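Local coordinates for protein endonuclease and methylase LlaGI (Lactococcus lactis, PDB 5FFJ) that probably recognises a specific DNA sequence and combines a methyltransferase with a helicase-like ATPase as a Type ISP restriction-modification enzyme, whose nuclease is deleted here, at residues A[767-772]-A[795-800]; A[821-826]-A[872-877]; A[1029-1034]-A[1257-1262]; A[1083-1088]-A[1132-1137]. All blocks are in the same frame, centred on the assembly; numbering follows the deposited sequence.

Interaction 1 of 4, residues A[767-772]-A[795-800]; sequences DITRKF and ATFDEI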
# COMPACT_ATOMS: atom_id res chain seq x y z
N ASP A 767 -14.58 -26.32 -30.34
CA ASP A 767 -13.48 -26.69 -29.44
C ASP A 767 -13.25 -25.59 -28.39
O ASP A 767 -12.85 -25.90 -27.27
CB ASP A 767 -12.19 -26.94 -30.23
CG ASP A 767 -12.01 -28.41 -30.63
OD1 ASP A 767 -12.63 -29.30 -30.01
OD2 ASP A 767 -11.24 -28.67 -31.57
N ILE A 768 -13.49 -24.34 -28.75
CA ILE A 768 -13.40 -23.24 -27.79
C ILE A 768 -14.50 -23.33 -26.74
O ILE A 768 -14.23 -23.30 -25.54
CB ILE A 768 -13.48 -21.84 -28.47
CG1 ILE A 768 -12.15 -21.50 -29.15
CG2 ILE A 768 -13.86 -20.75 -27.44
CD1 ILE A 768 -12.08 -20.10 -29.75
N THR A 769 -15.74 -23.43 -27.22
CA THR A 769 -16.92 -23.34 -26.36
C THR A 769 -16.84 -24.28 -25.15
O THR A 769 -17.17 -23.88 -24.04
CB THR A 769 -18.20 -23.67 -27.15
OG1 THR A 769 -18.26 -22.86 -28.33
CG2 THR A 769 -19.44 -23.41 -26.31
N ARG A 770 -16.39 -25.51 -25.38
CA ARG A 770 -16.27 -26.48 -24.29
C ARG A 770 -15.25 -26.03 -23.25
O ARG A 770 -15.44 -26.26 -22.05
CB ARG A 770 -15.88 -27.85 -24.85
CG ARG A 770 -14.70 -27.81 -25.80
CD ARG A 770 -13.99 -29.13 -25.90
NE ARG A 770 -12.82 -29.03 -26.78
CZ ARG A 770 -12.04 -30.05 -27.10
NH1 ARG A 770 -12.29 -31.26 -26.62
NH2 ARG A 770 -11.00 -29.86 -27.90
N LYS A 771 -14.16 -25.40 -23.69
CA LYS A 771 -13.14 -24.91 -22.77
C LYS A 771 -13.74 -23.88 -21.83
O LYS A 771 -13.65 -24.02 -20.61
CB LYS A 771 -11.97 -24.29 -23.53
CG LYS A 771 -11.29 -25.20 -24.52
CD LYS A 771 -9.80 -24.92 -24.58
CE LYS A 771 -9.07 -25.64 -23.45
NZ LYS A 771 -9.04 -27.12 -23.65
N PHE A 772 -14.34 -22.85 -22.42
CA PHE A 772 -15.00 -21.81 -21.65
C PHE A 772 -16.02 -22.41 -20.69
O PHE A 772 -16.15 -21.97 -19.55
CB PHE A 772 -15.69 -20.82 -22.60
CG PHE A 772 -16.52 -19.78 -21.89
CD1 PHE A 772 -17.82 -20.07 -21.50
CD2 PHE A 772 -16.01 -18.53 -21.62
CE1 PHE A 772 -18.59 -19.12 -20.85
CE2 PHE A 772 -16.78 -17.58 -20.97
CZ PHE A 772 -18.07 -17.88 -20.58
N ALA A 795 -17.76 -11.29 -20.99
CA ALA A 795 -17.87 -10.27 -22.03
C ALA A 795 -16.96 -10.59 -23.21
O ALA A 795 -17.36 -10.47 -24.37
CB ALA A 795 -17.54 -8.90 -21.46
N THR A 796 -15.73 -10.98 -22.91
CA THR A 796 -14.75 -11.29 -23.95
C THR A 796 -15.08 -12.61 -24.65
O THR A 796 -14.51 -12.92 -25.70
CB THR A 796 -13.32 -11.37 -23.38
OG1 THR A 796 -13.32 -12.18 -22.20
CG2 THR A 796 -12.80 -9.97 -23.05
N PHE A 797 -16.01 -13.37 -24.08
CA PHE A 797 -16.48 -14.60 -24.71
C PHE A 797 -17.60 -14.29 -25.70
O PHE A 797 -17.82 -15.03 -26.66
CB PHE A 797 -16.96 -15.61 -23.67
CG PHE A 797 -17.32 -16.95 -24.24
CD1 PHE A 797 -16.47 -17.59 -25.13
CD2 PHE A 797 -18.51 -17.57 -23.90
CE1 PHE A 797 -16.80 -18.82 -25.66
CE2 PHE A 797 -18.85 -18.80 -24.43
CZ PHE A 797 -17.99 -19.43 -25.31
N ASP A 798 -18.31 -13.19 -25.45
CA ASP A 798 -19.40 -12.77 -26.33
C ASP A 798 -18.90 -12.42 -27.73
O ASP A 798 -19.68 -12.30 -28.66
CB ASP A 798 -20.14 -11.57 -25.71
CG ASP A 798 -21.33 -11.12 -26.54
OD1 ASP A 798 -22.36 -11.83 -26.55
OD2 ASP A 798 -21.24 -10.05 -27.18
N GLU A 799 -17.58 -12.27 -27.86
CA GLU A 799 -16.97 -12.05 -29.17
C GLU A 799 -17.34 -13.19 -30.12
O GLU A 799 -17.33 -13.01 -31.34
CB GLU A 799 -15.45 -11.95 -29.04
N ILE A 800 -17.66 -14.35 -29.56
CA ILE A 800 -18.12 -15.49 -30.34
C ILE A 800 -19.20 -16.26 -29.59
O ILE A 800 -20.36 -15.84 -29.54
CB ILE A 800 -16.95 -16.43 -30.69
CG1 ILE A 800 -16.26 -16.94 -29.41
CG2 ILE A 800 -15.94 -15.71 -31.57
CD1 ILE A 800 -15.23 -18.04 -29.65
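Two phenylalanines laid flat on each other fill the groove between helix 765-775 and the end of helix 783-797. Phe772 and Phe797 both carry CG anti to the backbone N (chi1 174° and -174°), so each ring reaches across and they overlap tip to tip. The centroids are 3.6 Å apart and the planes only 12° from parallel, a face-to-face stack. Phe772 CB also sits over the Phe797 face, 3.9 Å from the centroid, in a CH-pi contact. A second bump lies one helical turn back: Ile768 CG2 meets the edge of the same ring, 3.9 Å from Phe797 CE1, and also touches Ile800 CD1 at 3.8 Å. The type I turn from Phe797 to Ile800 brings that isoleucine round, so Ile768 CG2 rests in the shallow notch that the ring edge and Ile800 CD1 form side by side. Flat rings suit the face, a branched aliphatic the notch. An alanine in place of Phe772 would remove the stacked ring and probably leave Phe797 less firmly oriented. Phe810 meets Phe772 edge-to-face, and Leu751 of helix 745-760 touches it too. Such apolar helix pairing flanks the parallel strands 736-738, 776-780 and 813-815, as in the Rossmann-like fold of N6-adenine DNA methyltransferases.

Interaction 2 of 4, residues A[821-826]-A[872-877]; sequences STETEE and EYPRLF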
# COMPACT_ATOMS: atom_id res chain seq x y z
N SER A 821 -7.95 -24.32 0.27
CA SER A 821 -8.73 -25.37 -0.38
C SER A 821 -8.22 -26.76 0.00
O SER A 821 -8.99 -27.61 0.45
CB SER A 821 -8.71 -25.20 -1.90
OG SER A 821 -9.33 -23.99 -2.28
N THR A 822 -6.92 -26.97 -0.18
CA THR A 822 -6.32 -28.28 0.08
C THR A 822 -5.93 -28.47 1.55
O THR A 822 -5.26 -29.44 1.89
CB THR A 822 -5.06 -28.49 -0.78
OG1 THR A 822 -4.13 -27.42 -0.55
CG2 THR A 822 -5.42 -28.53 -2.26
N GLU A 823 -6.35 -27.54 2.41
CA GLU A 823 -6.01 -27.62 3.83
C GLU A 823 -6.93 -28.57 4.59
O GLU A 823 -6.49 -29.61 5.07
CB GLU A 823 -6.06 -26.23 4.46
CG GLU A 823 -4.78 -25.42 4.28
CD GLU A 823 -3.59 -26.04 4.99
OE1 GLU A 823 -3.77 -26.54 6.12
OE2 GLU A 823 -2.48 -26.03 4.41
N THR A 824 -8.20 -28.20 4.70
CA THR A 824 -9.18 -29.00 5.42
C THR A 824 -10.37 -29.35 4.53
O THR A 824 -10.73 -28.59 3.63
CB THR A 824 -9.68 -28.28 6.68
OG1 THR A 824 -10.66 -29.09 7.35
CG2 THR A 824 -10.30 -26.93 6.33
N GLU A 825 -10.98 -30.50 4.80
CA GLU A 825 -12.14 -30.97 4.05
C GLU A 825 -13.43 -30.71 4.81
O GLU A 825 -14.52 -31.03 4.33
CB GLU A 825 -12.01 -32.47 3.75
N GLU A 826 -13.32 -30.12 5.99
CA GLU A 826 -14.48 -29.80 6.81
C GLU A 826 -14.18 -28.64 7.76
O GLU A 826 -14.99 -28.31 8.63
CB GLU A 826 -14.93 -31.03 7.61
N GLU A 872 -1.56 -18.73 8.21
CA GLU A 872 -1.00 -20.05 8.44
C GLU A 872 -1.81 -21.11 7.71
O GLU A 872 -3.01 -21.26 7.93
CB GLU A 872 -0.96 -20.35 9.94
N TYR A 873 -1.14 -21.82 6.80
CA TYR A 873 -1.72 -22.96 6.09
C TYR A 873 -0.94 -24.23 6.46
O TYR A 873 -0.07 -24.65 5.71
CB TYR A 873 -1.67 -22.73 4.58
CG TYR A 873 -2.30 -21.42 4.13
CD1 TYR A 873 -3.43 -20.93 4.77
CD2 TYR A 873 -1.77 -20.69 3.08
CE1 TYR A 873 -4.02 -19.74 4.36
CE2 TYR A 873 -2.35 -19.50 2.67
CZ TYR A 873 -3.47 -19.03 3.31
OH TYR A 873 -4.04 -17.85 2.90
N PRO A 874 -1.27 -24.83 7.62
CA PRO A 874 -0.44 -25.88 8.23
C PRO A 874 -0.09 -27.04 7.30
O PRO A 874 1.04 -27.53 7.34
CB PRO A 874 -1.30 -26.37 9.40
CG PRO A 874 -2.19 -25.22 9.72
CD PRO A 874 -2.49 -24.57 8.41
N ARG A 875 -1.04 -27.48 6.48
CA ARG A 875 -0.83 -28.64 5.63
C ARG A 875 0.08 -28.31 4.45
O ARG A 875 0.76 -29.19 3.91
CB ARG A 875 -2.17 -29.19 5.12
CG ARG A 875 -2.29 -30.71 5.20
CD ARG A 875 -3.56 -31.18 5.91
NE ARG A 875 -4.64 -31.49 4.98
CZ ARG A 875 -5.61 -32.37 5.21
NH1 ARG A 875 -5.65 -33.05 6.35
NH2 ARG A 875 -6.54 -32.58 4.29
N LEU A 876 0.11 -27.03 4.06
CA LEU A 876 0.96 -26.59 2.97
C LEU A 876 2.37 -26.25 3.46
O LEU A 876 3.35 -26.48 2.76
CB LEU A 876 0.35 -25.38 2.26
CG LEU A 876 1.16 -24.79 1.10
CD1 LEU A 876 1.37 -25.80 -0.01
CD2 LEU A 876 0.49 -23.54 0.57
N PHE A 877 2.45 -25.69 4.66
CA PHE A 877 3.74 -25.42 5.29
C PHE A 877 4.53 -26.72 5.43
O PHE A 877 5.74 -26.76 5.19
CB PHE A 877 3.57 -24.78 6.67
CG PHE A 877 3.21 -23.32 6.64
CD1 PHE A 877 2.97 -22.66 5.44
CD2 PHE A 877 3.10 -22.60 7.82
CE1 PHE A 877 2.64 -21.31 5.42
CE2 PHE A 877 2.78 -21.26 7.81
CZ PHE A 877 2.55 -20.61 6.61
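Glu823 starts out from its loop in the wrong direction, for its CB points away from segment 872-877, and its torsions bring the acid back. CG stands beside the backbone N and anti to the carbonyl carbon (chi1 -84°), which sets it 4.1 Å from Tyr873 CB. The bend at chi2 then turns CD toward the first turn of helix 874-885, 3.3 Å from Arg875 N. From there the two oxygens divide the work. OE1 accepts from Arg875 N at 2.9 Å, nearly straight at 163°, while OE2 accepts from Leu876 N at 2.8 Å with a more bent angle of 130°. Both use their syn lone pairs, so the carboxylate faces the helix start with its two-pronged side. Tyr873 is the N-cap; Pro874 next to it has no N-H to offer and suits the first turn, its CD packing 3.3 Å from Glu823 OE1. An acid fits here, since the N-terminal end of the helix, with its N-H groups directed at the acid, would probably stabilise its negative charge. Arg875 does not pair with it: bent at chi2 and chi3, its chain runs past the acid in the opposite direction and lays one guanidinium face over Glu823 O, with Thr822 O near its edge. The loop thus docks on the start of helix 874-885, beside which the Tyr873 ring meets Phe819 of helix 818-821, and Leu876 packs on Leu902 and Arg905 of helix 899-910, which leads into strand 915-922.

Interaction 3 of 4, residues A[1029-1034]-A[1257-1262]; sequences NNDWIN and LKKDLP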
# COMPACT_ATOMS: atom_id res chain seq x y z
N ASN A 1029 26.42 -27.27 -4.77
CA ASN A 1029 25.69 -26.32 -3.94
C ASN A 1029 24.28 -26.05 -4.48
O ASN A 1029 23.57 -25.19 -3.96
CB ASN A 1029 26.46 -25.01 -3.84
CG ASN A 1029 27.94 -25.22 -3.57
OD1 ASN A 1029 28.33 -26.13 -2.84
ND2 ASN A 1029 28.78 -24.37 -4.16
N ASN A 1030 23.89 -26.79 -5.51
CA ASN A 1030 22.59 -26.61 -6.16
C ASN A 1030 22.43 -25.18 -6.69
O ASN A 1030 21.32 -24.64 -6.73
CB ASN A 1030 21.44 -26.93 -5.19
CG ASN A 1030 21.59 -28.29 -4.53
OD1 ASN A 1030 21.27 -29.32 -5.12
ND2 ASN A 1030 22.05 -28.29 -3.28
N ASP A 1031 23.55 -24.58 -7.10
CA ASP A 1031 23.54 -23.25 -7.69
C ASP A 1031 23.47 -23.33 -9.21
O ASP A 1031 24.26 -24.04 -9.84
CB ASP A 1031 24.78 -22.45 -7.26
CG ASP A 1031 24.75 -22.05 -5.80
OD1 ASP A 1031 23.64 -21.98 -5.22
OD2 ASP A 1031 25.83 -21.80 -5.23
N TRP A 1032 22.52 -22.60 -9.79
CA TRP A 1032 22.36 -22.55 -11.24
C TRP A 1032 23.31 -21.53 -11.87
O TRP A 1032 23.98 -21.82 -12.86
CB TRP A 1032 20.92 -22.22 -11.61
CG TRP A 1032 19.94 -23.28 -11.22
CD1 TRP A 1032 20.23 -24.56 -10.83
CD2 TRP A 1032 18.51 -23.17 -11.19
NE1 TRP A 1032 19.07 -25.24 -10.56
CE2 TRP A 1032 18.00 -24.41 -10.77
CE3 TRP A 1032 17.62 -22.13 -11.47
CZ2 TRP A 1032 16.64 -24.65 -10.63
CZ3 TRP A 1032 16.26 -22.37 -11.33
CH2 TRP A 1032 15.79 -23.61 -10.91
N ILE A 1033 23.36 -20.34 -11.28
CA ILE A 1033 24.20 -19.25 -11.79
C ILE A 1033 25.16 -18.71 -10.73
O ILE A 1033 24.96 -18.92 -9.53
CB ILE A 1033 23.34 -18.09 -12.32
CG1 ILE A 1033 22.37 -17.59 -11.25
CG2 ILE A 1033 22.57 -18.53 -13.56
CD1 ILE A 1033 21.75 -16.24 -11.58
N ASN A 1034 26.19 -18.02 -11.19
CA ASN A 1034 27.24 -17.51 -10.32
C ASN A 1034 27.84 -18.64 -9.50
O ASN A 1034 28.11 -18.49 -8.32
CB ASN A 1034 26.70 -16.41 -9.40
CG ASN A 1034 26.07 -15.27 -10.16
OD1 ASN A 1034 26.68 -14.69 -11.06
ND2 ASN A 1034 24.83 -14.94 -9.81
N LEU A 1257 32.73 -15.02 -2.50
CA LEU A 1257 32.68 -13.91 -1.56
C LEU A 1257 31.23 -13.50 -1.30
O LEU A 1257 30.90 -13.01 -0.22
CB LEU A 1257 33.47 -12.72 -2.10
CG LEU A 1257 35.00 -12.82 -2.02
CD1 LEU A 1257 35.63 -11.61 -2.70
CD2 LEU A 1257 35.46 -12.93 -0.57
N LYS A 1258 30.37 -13.72 -2.28
CA LYS A 1258 28.95 -13.43 -2.14
C LYS A 1258 28.22 -14.52 -1.36
O LYS A 1258 27.43 -14.24 -0.46
CB LYS A 1258 28.28 -13.26 -3.51
CG LYS A 1258 26.75 -13.32 -3.46
CD LYS A 1258 26.11 -13.18 -4.83
CE LYS A 1258 24.60 -13.36 -4.72
NZ LYS A 1258 23.92 -13.20 -6.02
N LYS A 1259 28.50 -15.77 -1.72
CA LYS A 1259 27.65 -16.88 -1.32
C LYS A 1259 28.12 -17.60 -0.06
O LYS A 1259 27.46 -18.53 0.42
CB LYS A 1259 27.53 -17.88 -2.47
CG LYS A 1259 26.78 -17.31 -3.67
CD LYS A 1259 26.58 -18.33 -4.77
CE LYS A 1259 25.44 -17.91 -5.68
NZ LYS A 1259 25.53 -18.53 -7.02
N ASP A 1260 29.25 -17.18 0.50
CA ASP A 1260 29.73 -17.75 1.76
C ASP A 1260 30.85 -16.91 2.36
O ASP A 1260 31.44 -16.07 1.69
CB ASP A 1260 30.20 -19.20 1.54
CG ASP A 1260 30.37 -19.96 2.84
OD1 ASP A 1260 31.09 -19.48 3.74
OD2 ASP A 1260 29.78 -21.06 2.97
N LEU A 1261 31.11 -17.15 3.64
CA LEU A 1261 32.16 -16.46 4.37
C LEU A 1261 33.50 -16.65 3.66
O LEU A 1261 33.80 -17.75 3.20
CB LEU A 1261 32.23 -16.99 5.80
CG LEU A 1261 32.80 -16.11 6.91
CD1 LEU A 1261 32.04 -14.80 7.02
CD2 LEU A 1261 32.73 -16.87 8.23
N PRO A 1262 34.31 -15.57 3.57
CA PRO A 1262 35.57 -15.64 2.81
C PRO A 1262 36.53 -16.74 3.27
O PRO A 1262 36.48 -17.17 4.42
CB PRO A 1262 36.20 -14.27 3.05
CG PRO A 1262 35.06 -13.37 3.36
CD PRO A 1262 34.06 -14.21 4.08
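A charged junction joins the loop behind strand 1022-1024, at the margin of the nine-stranded methyltransferase sheet, to helix 1254-1259 of the specificity region. Its centre is the ammonium group of Lys1259. This residue ends the helix, Asp1260 being the first to leave helical angles, and its CG lies anti to the carbonyl carbon (chi1 -66°). Beyond CG the chain is extended, so the full length of the lysine spans the distance to a loop whose nearest CA, that of Asn1034, is 9.0 Å from Lys1259 CA. At the tip, NZ gives a weak hydrogen bond of 2.9 Å to Asn1034 O and lies 3.4 Å from Asn1034 CB. Asp1031 comes tip to tip from the other segment, its OD2 3.6 Å from Lys1259 CD and in a long salt bridge of 3.7 Å with NZ. The strongest partner of NZ is Asp927, which also forms a salt bridge with Lys1258 NZ and accepts from Asn1034 ND2. Asp1031 in turn is held through OD1 by Arg935 of helix 932-941, which is likely to fix its carboxylate beside the lysine. Asn1034 has positive phi (55°), a backbone shape that asparagine tolerates better than most residues. A methionine in place of Lys1259 would remove the positive charge and is likely to weaken the tie between loop and helix, with Asp927 and Asp1031 less well balanced. The result is a partly buried polar interface between the methyltransferase sheet and the specificity region, about 7 Å from the bound DNA at the nearest atoms.

Interaction 4 of 4, residues A[1083-1088]-A[1132-1137]; sequences IMIKNY and EKTQFS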
# COMPACT_ATOMS: atom_id res chain seq x y z
N ILE A 1083 11.20 7.89 26.80
CA ILE A 1083 9.81 8.01 26.37
C ILE A 1083 9.21 6.64 26.12
O ILE A 1083 8.18 6.28 26.70
CB ILE A 1083 9.68 8.86 25.08
CG1 ILE A 1083 9.61 10.35 25.41
CG2 ILE A 1083 8.43 8.49 24.28
CD1 ILE A 1083 10.88 10.93 26.00
N MET A 1084 9.86 5.87 25.25
CA MET A 1084 9.36 4.54 24.88
C MET A 1084 9.31 3.60 26.07
O MET A 1084 8.35 2.85 26.23
CB MET A 1084 10.23 3.95 23.78
CG MET A 1084 9.79 2.56 23.32
SD MET A 1084 10.68 2.01 21.86
CE MET A 1084 10.22 0.28 21.82
N ILE A 1085 10.35 3.62 26.91
CA ILE A 1085 10.38 2.76 28.09
C ILE A 1085 9.24 3.13 29.04
O ILE A 1085 8.64 2.25 29.65
CB ILE A 1085 11.73 2.86 28.83
CG1 ILE A 1085 12.81 2.12 28.03
CG2 ILE A 1085 11.62 2.26 30.24
CD1 ILE A 1085 14.20 2.16 28.65
N LYS A 1086 8.94 4.42 29.15
CA LYS A 1086 7.79 4.85 29.94
C LYS A 1086 6.50 4.36 29.29
O LYS A 1086 5.64 3.79 29.95
CB LYS A 1086 7.76 6.37 30.09
CG LYS A 1086 8.75 6.93 31.11
CD LYS A 1086 8.29 8.27 31.65
CE LYS A 1086 9.46 9.12 32.11
NZ LYS A 1086 10.22 9.69 30.96
N ASN A 1087 6.39 4.58 27.98
CA ASN A 1087 5.21 4.16 27.24
C ASN A 1087 5.00 2.65 27.33
O ASN A 1087 3.87 2.18 27.42
CB ASN A 1087 5.31 4.58 25.77
CG ASN A 1087 5.17 6.08 25.58
OD1 ASN A 1087 4.75 6.79 26.48
ND2 ASN A 1087 5.51 6.56 24.38
N TYR A 1088 6.10 1.90 27.32
CA TYR A 1088 6.03 0.45 27.37
C TYR A 1088 5.59 -0.04 28.75
O TYR A 1088 4.73 -0.92 28.86
CB TYR A 1088 7.37 -0.17 27.01
CG TYR A 1088 7.45 -1.65 27.31
CD1 TYR A 1088 6.81 -2.57 26.50
CD2 TYR A 1088 8.14 -2.11 28.42
CE1 TYR A 1088 6.87 -3.93 26.77
CE2 TYR A 1088 8.21 -3.46 28.70
CZ TYR A 1088 7.57 -4.36 27.88
OH TYR A 1088 7.63 -5.71 28.16
N GLU A 1132 6.51 -7.77 32.08
CA GLU A 1132 7.92 -7.40 32.21
C GLU A 1132 8.13 -5.92 32.02
O GLU A 1132 7.73 -5.35 31.00
CB GLU A 1132 8.77 -8.16 31.20
CG GLU A 1132 8.70 -9.67 31.36
CD GLU A 1132 10.04 -10.36 31.10
OE1 GLU A 1132 11.04 -9.67 30.82
OE2 GLU A 1132 10.08 -11.61 31.19
N LYS A 1133 8.77 -5.29 33.00
CA LYS A 1133 9.15 -3.89 32.92
C LYS A 1133 10.66 -3.77 32.78
O LYS A 1133 11.39 -4.75 32.93
CB LYS A 1133 8.67 -3.13 34.16
CG LYS A 1133 7.16 -3.01 34.29
CD LYS A 1133 6.81 -1.92 35.28
CE LYS A 1133 5.32 -1.75 35.46
NZ LYS A 1133 5.02 -0.60 36.35
N THR A 1134 11.12 -2.55 32.48
CA THR A 1134 12.55 -2.28 32.38
C THR A 1134 12.96 -1.01 33.10
O THR A 1134 12.15 -0.11 33.33
CB THR A 1134 13.00 -2.12 30.92
OG1 THR A 1134 12.21 -1.12 30.28
CG2 THR A 1134 12.85 -3.41 30.19
N GLN A 1135 14.24 -0.96 33.45
CA GLN A 1135 14.87 0.28 33.89
C GLN A 1135 15.66 0.86 32.73
O GLN A 1135 16.22 0.12 31.92
CB GLN A 1135 15.79 0.03 35.09
CG GLN A 1135 15.07 -0.14 36.42
CD GLN A 1135 16.01 -0.04 37.60
OE1 GLN A 1135 17.23 -0.10 37.43
NE2 GLN A 1135 15.46 0.13 38.80
N PHE A 1136 15.69 2.18 32.64
CA PHE A 1136 16.55 2.85 31.68
C PHE A 1136 17.95 2.97 32.25
O PHE A 1136 18.17 3.64 33.26
CB PHE A 1136 16.01 4.23 31.31
CG PHE A 1136 17.04 5.13 30.69
CD1 PHE A 1136 17.45 4.93 29.38
CD2 PHE A 1136 17.60 6.16 31.42
CE1 PHE A 1136 18.40 5.75 28.81
CE2 PHE A 1136 18.55 6.99 30.85
CZ PHE A 1136 18.96 6.78 29.55
N SER A 1137 18.90 2.30 31.60
CA SER A 1137 20.30 2.32 32.03
C SER A 1137 21.10 3.27 31.14
O SER A 1137 21.47 2.91 30.02
CB SER A 1137 20.90 0.92 31.98
OG SER A 1137 20.03 -0.03 32.58
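Glu1132 O is gripped across the contact by one donor, the hydroxyl of Tyr1088, at 2.9 Å. The bond belongs to the target-recognition part of the enzyme, where helix 1074-1096 is flanked by the extended chain that leads from helix 1122-1129 to strand 1141-1147. The hydroxyl approaches above the carbonyl plane, 26° out of it, with a C=O...O angle of 141°, so it does not sit on a lone pair. Tyr1088 reaches the carbonyl because CG is anti to the backbone N (chi1 168°), which swings the ring out from the helix. A tyrosine suits the place: its ring spans the gap, where it also meets Phe1159 and Leu1124, and its hydroxyl satisfies a main-chain oxygen. One turn earlier, on the same face of the helix, Ile1085 supplies the apolar half of the contact. Opposite it, Thr1134 and Phe1136 direct their CB atoms at the helix, while those of Lys1133 and Gln1135 point away, as expected in an extended chain; Lys1133 forms a salt bridge with Asp1093. Thr1134 OG1 occupies the crowded position between backbone N and carbonyl carbon and touches Ile1085 CG2 at 3.4 Å. The chain is tied to the helix once more where Asn1089 ND2 donates to Thr1134 O. Phe1136 then turns its ring along the helix, crossing Ile1085 at about a right angle, and Ile1085 CD1 rests near the plane of that ring at its edge, 3.8 Å from Phe1136 CB.

Overall arrangement
From the N terminus, the chain passes the helicase-like region with its seven-stranded parallel sheet before reaching any of the contacts. Interaction 1 closes a loop of 22 residues within the methyltransferase, across the flank of strand 776-780. Interaction 2 follows in series, closing 45 residues that include strand 850-853 of the same sheet; the centres of the two lie about 33 Å apart. Interaction 3 then opens beyond the last strand of that sheet and closes only 222 residues later, tying the methyltransferase to the specificity region. Interaction 4, wholly within the latter, is nested inside that long loop. None of the four cross or touch.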